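Local coordinates for protein xylan esterase 1 (Thermoanaerobacterium sp. 'JW/SL YS485', PDB 3FCY) that probably hydrolyses carboxylic esters, removing acetyl groups from xylan as an alpha/beta hydrolase of carbohydrate esterase family 7, at residues S74-S78 with F79-Y83. Residues are numbered along the deposited sequence; the frame is centred on the assembly and turned at random.
Sequences SFQVS and FAECY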
ATOM      1  N   SER A  74       6.933 -41.405  -5.690  1.00 30.54           N
ATOM      2  CA  SER A  74       7.457 -41.685  -4.361  1.00 31.85           C
ATOM      3  C   SER A  74       6.280 -41.614  -3.387  1.00 31.67           C
ATOM      4  O   SER A  74       6.331 -42.169  -2.287  1.00 33.26           O
ATOM      5  CB  SER A  74       8.527 -40.660  -3.980  1.00 33.01           C
ATOM      6  OG  SER A  74       8.022 -39.341  -4.064  1.00 37.19           O
ATOM      7  N   PHE A  75       5.223 -40.919  -3.799  1.00 30.26           N
ATOM      8  CA  PHE A  75       4.011 -40.800  -2.987  1.00 29.72           C
ATOM      9  C   PHE A  75       3.169 -42.043  -3.276  1.00 29.26           C
ATOM     10  O   PHE A  75       2.746 -42.259  -4.414  1.00 28.31           O
ATOM     11  CB  PHE A  75       3.212 -39.551  -3.377  1.00 28.72           C
ATOM     12  CG  PHE A  75       1.960 -39.350  -2.556  1.00 29.02           C
ATOM     13  CD1 PHE A  75       1.999 -38.627  -1.363  1.00 27.42           C
ATOM     14  CD2 PHE A  75       0.749 -39.903  -2.964  1.00 26.91           C
ATOM     15  CE1 PHE A  75       0.851 -38.455  -0.589  1.00 27.36           C
ATOM     16  CE2 PHE A  75      -0.408 -39.740  -2.195  1.00 27.21           C
ATOM     17  CZ  PHE A  75      -0.354 -39.012  -1.003  1.00 26.76           C
ATOM     18  N   GLN A  76       2.915 -42.848  -2.251  1.00 30.66           N
ATOM     19  CA  GLN A  76       2.143 -44.073  -2.423  1.00 32.48           C
ATOM     20  C   GLN A  76       1.066 -44.301  -1.368  1.00 32.14           C
ATOM     21  O   GLN A  76       1.272 -44.039  -0.188  1.00 32.09           O
ATOM     22  CB  GLN A  76       3.087 -45.278  -2.420  1.00 34.69           C
ATOM     23  CG  GLN A  76       4.030 -45.346  -3.608  1.00 39.78           C
ATOM     24  CD  GLN A  76       3.290 -45.579  -4.908  1.00 41.60           C
ATOM     25  OE1 GLN A  76       2.454 -46.480  -5.000  1.00 44.96           O
ATOM     26  NE2 GLN A  76       3.597 -44.777  -5.920  1.00 40.38           N
ATOM     27  N   VAL A  77      -0.086 -44.792  -1.814  1.00 31.53           N
ATOM     28  CA  VAL A  77      -1.198 -45.119  -0.930  1.00 32.04           C
ATOM     29  C   VAL A  77      -1.599 -46.546  -1.289  1.00 32.15           C
ATOM     30  O   VAL A  77      -1.308 -47.015  -2.389  1.00 30.41           O
ATOM     31  CB  VAL A  77      -2.405 -44.173  -1.129  1.00 32.26           C
ATOM     32  CG1 VAL A  77      -2.062 -42.780  -0.608  1.00 32.82           C
ATOM     33  CG2 VAL A  77      -2.793 -44.121  -2.599  1.00 31.71           C
ATOM     34  N   SER A  78      -2.267 -47.233  -0.371  1.00 33.07           N
ATOM     35  CA  SER A  78      -2.660 -48.620  -0.607  1.00 33.54           C
ATOM     36  C   SER A  78      -3.902 -48.806  -1.470  1.00 33.84           C
ATOM     37  O   SER A  78      -4.093 -49.874  -2.057  1.00 34.50           O
ATOM     38  CB  SER A  78      -2.873 -49.331   0.734  1.00 34.43           C
ATOM     39  OG  SER A  78      -3.927 -48.728   1.471  1.00 32.09           O
ATOM     40  N   PHE A  79      -4.734 -47.772  -1.564  1.00 32.19           N
ATOM     41  CA  PHE A  79      -5.977 -47.865  -2.325  1.00 32.50           C
ATOM     42  C   PHE A  79      -5.936 -47.339  -3.756  1.00 33.49           C
ATOM     43  O   PHE A  79      -6.969 -47.276  -4.428  1.00 32.76           O
ATOM     44  CB  PHE A  79      -7.089 -47.159  -1.556  1.00 31.76           C
ATOM     45  CG  PHE A  79      -6.780 -45.730  -1.233  1.00 31.24           C
ATOM     46  CD1 PHE A  79      -7.121 -44.716  -2.119  1.00 31.98           C
ATOM     47  CD2 PHE A  79      -6.127 -45.400  -0.056  1.00 30.14           C
ATOM     48  CE1 PHE A  79      -6.814 -43.392  -1.831  1.00 33.68           C
ATOM     49  CE2 PHE A  79      -5.816 -44.079   0.243  1.00 32.92           C
ATOM     50  CZ  PHE A  79      -6.160 -43.073  -0.645  1.00 31.66           C
ATOM     51  N   ALA A  80      -4.750 -46.969  -4.226  1.00 32.17           N
ATOM     52  CA  ALA A  80      -4.614 -46.465  -5.586  1.00 32.60           C
ATOM     53  C   ALA A  80      -3.160 -46.486  -6.037  1.00 31.02           C
ATOM     54  O   ALA A  80      -2.248 -46.620  -5.222  1.00 29.52           O
ATOM     55  CB  ALA A  80      -5.167 -45.043  -5.682  1.00 32.28           C
ATOM     56  N   GLU A  81      -2.961 -46.357  -7.344  1.00 30.15           N
ATOM     57  CA  GLU A  81      -1.627 -46.328  -7.923  1.00 29.78           C
ATOM     58  C   GLU A  81      -1.324 -44.892  -8.339  1.00 27.93           C
ATOM     59  O   GLU A  81      -2.084 -44.283  -9.093  1.00 26.17           O
ATOM     60  CB  GLU A  81      -1.550 -47.246  -9.147  1.00 32.70           C
ATOM     61  CG  GLU A  81      -1.575 -48.737  -8.825  1.00 38.40           C
ATOM     62  CD  GLU A  81      -0.494 -49.132  -7.836  1.00 42.08           C
ATOM     63  OE1 GLU A  81       0.675 -48.736  -8.037  1.00 45.31           O
ATOM     64  OE2 GLU A  81      -0.810 -49.838  -6.858  1.00 45.76           O
ATOM     65  N   CYS A  82      -0.220 -44.353  -7.834  1.00 26.39           N
ATOM     66  CA  CYS A  82       0.180 -42.986  -8.154  1.00 27.09           C
ATOM     67  C   CYS A  82       1.362 -43.007  -9.110  1.00 25.75           C
ATOM     68  O   CYS A  82       2.441 -43.489  -8.766  1.00 24.14           O
ATOM     69  CB  CYS A  82       0.550 -42.230  -6.879  1.00 26.47           C
ATOM     70  SG  CYS A  82      -0.841 -42.004  -5.748  1.00 29.01           S
ATOM     71  N   TYR A  83       1.145 -42.479 -10.309  1.00 25.35           N
ATOM     72  CA  TYR A  83       2.178 -42.451 -11.339  1.00 26.33           C
ATOM     73  C   TYR A  83       2.464 -41.060 -11.882  1.00 27.05           C
ATOM     74  O   TYR A  83       1.574 -40.204 -11.964  1.00 24.71           O
ATOM     75  CB  TYR A  83       1.762 -43.305 -12.542  1.00 28.32           C
ATOM     76  CG  TYR A  83       1.494 -44.763 -12.259  1.00 32.81           C
ATOM     77  CD1 TYR A  83       2.531 -45.629 -11.911  1.00 35.05           C
ATOM     78  CD2 TYR A  83       0.208 -45.287 -12.378  1.00 34.01           C
ATOM     79  CE1 TYR A  83       2.291 -46.985 -11.692  1.00 36.75           C
ATOM     80  CE2 TYR A  83      -0.043 -46.637 -12.164  1.00 35.59           C
ATOM     81  CZ  TYR A  83       1.002 -47.479 -11.820  1.00 37.37           C
ATOM     82  OH  TYR A  83       0.755 -48.816 -11.603  1.00 40.18           O
TER
HETATM   83  O   HOH W   1       0.099 -45.486  -4.854  1.00 32.48           O
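A single water between the two arms of the turn is held by four groups: its oxygen lies 2.6 Å from both Gln76 OE1 and Ala80 O. The same oxygen accepts a bond from Val77 N at 3.1 Å and a weak one from Cys82 N. The water thus bridges a hairpin-like connection between antiparallel strands 69-72 and 80-88, at the margin of the alpha/beta-hydrolase sheet. The bent Gln76 side chain spans the same gap; its NE2 gives a weak, bent bond to Cys82 O (3.3 Å, 139°) and another hydrogen bond to Ser73 O. Round the bend, Val77 CG2 stands 4.0 Å above the centre of the Phe79 ring in a CH-pi contact, and Val77 CB packs against Phe79 CE2 (3.7 Å). With its CG between the backbone N and the carbonyl carbon (chi1 56°), Phe79 turns one face to Val77, while the side chain also touches Leu128 of helix 128-131 in its own chain and Ala133 of a second subunit. An alanine in place of Phe79 would probably leave Val77 CG2 without the ring face it rests on and open a gap towards Ala133 of the second subunit. Farther along, Cys82 SG meets the Phe75 ring edge-on, in its plane, 3.8 Å from CD2.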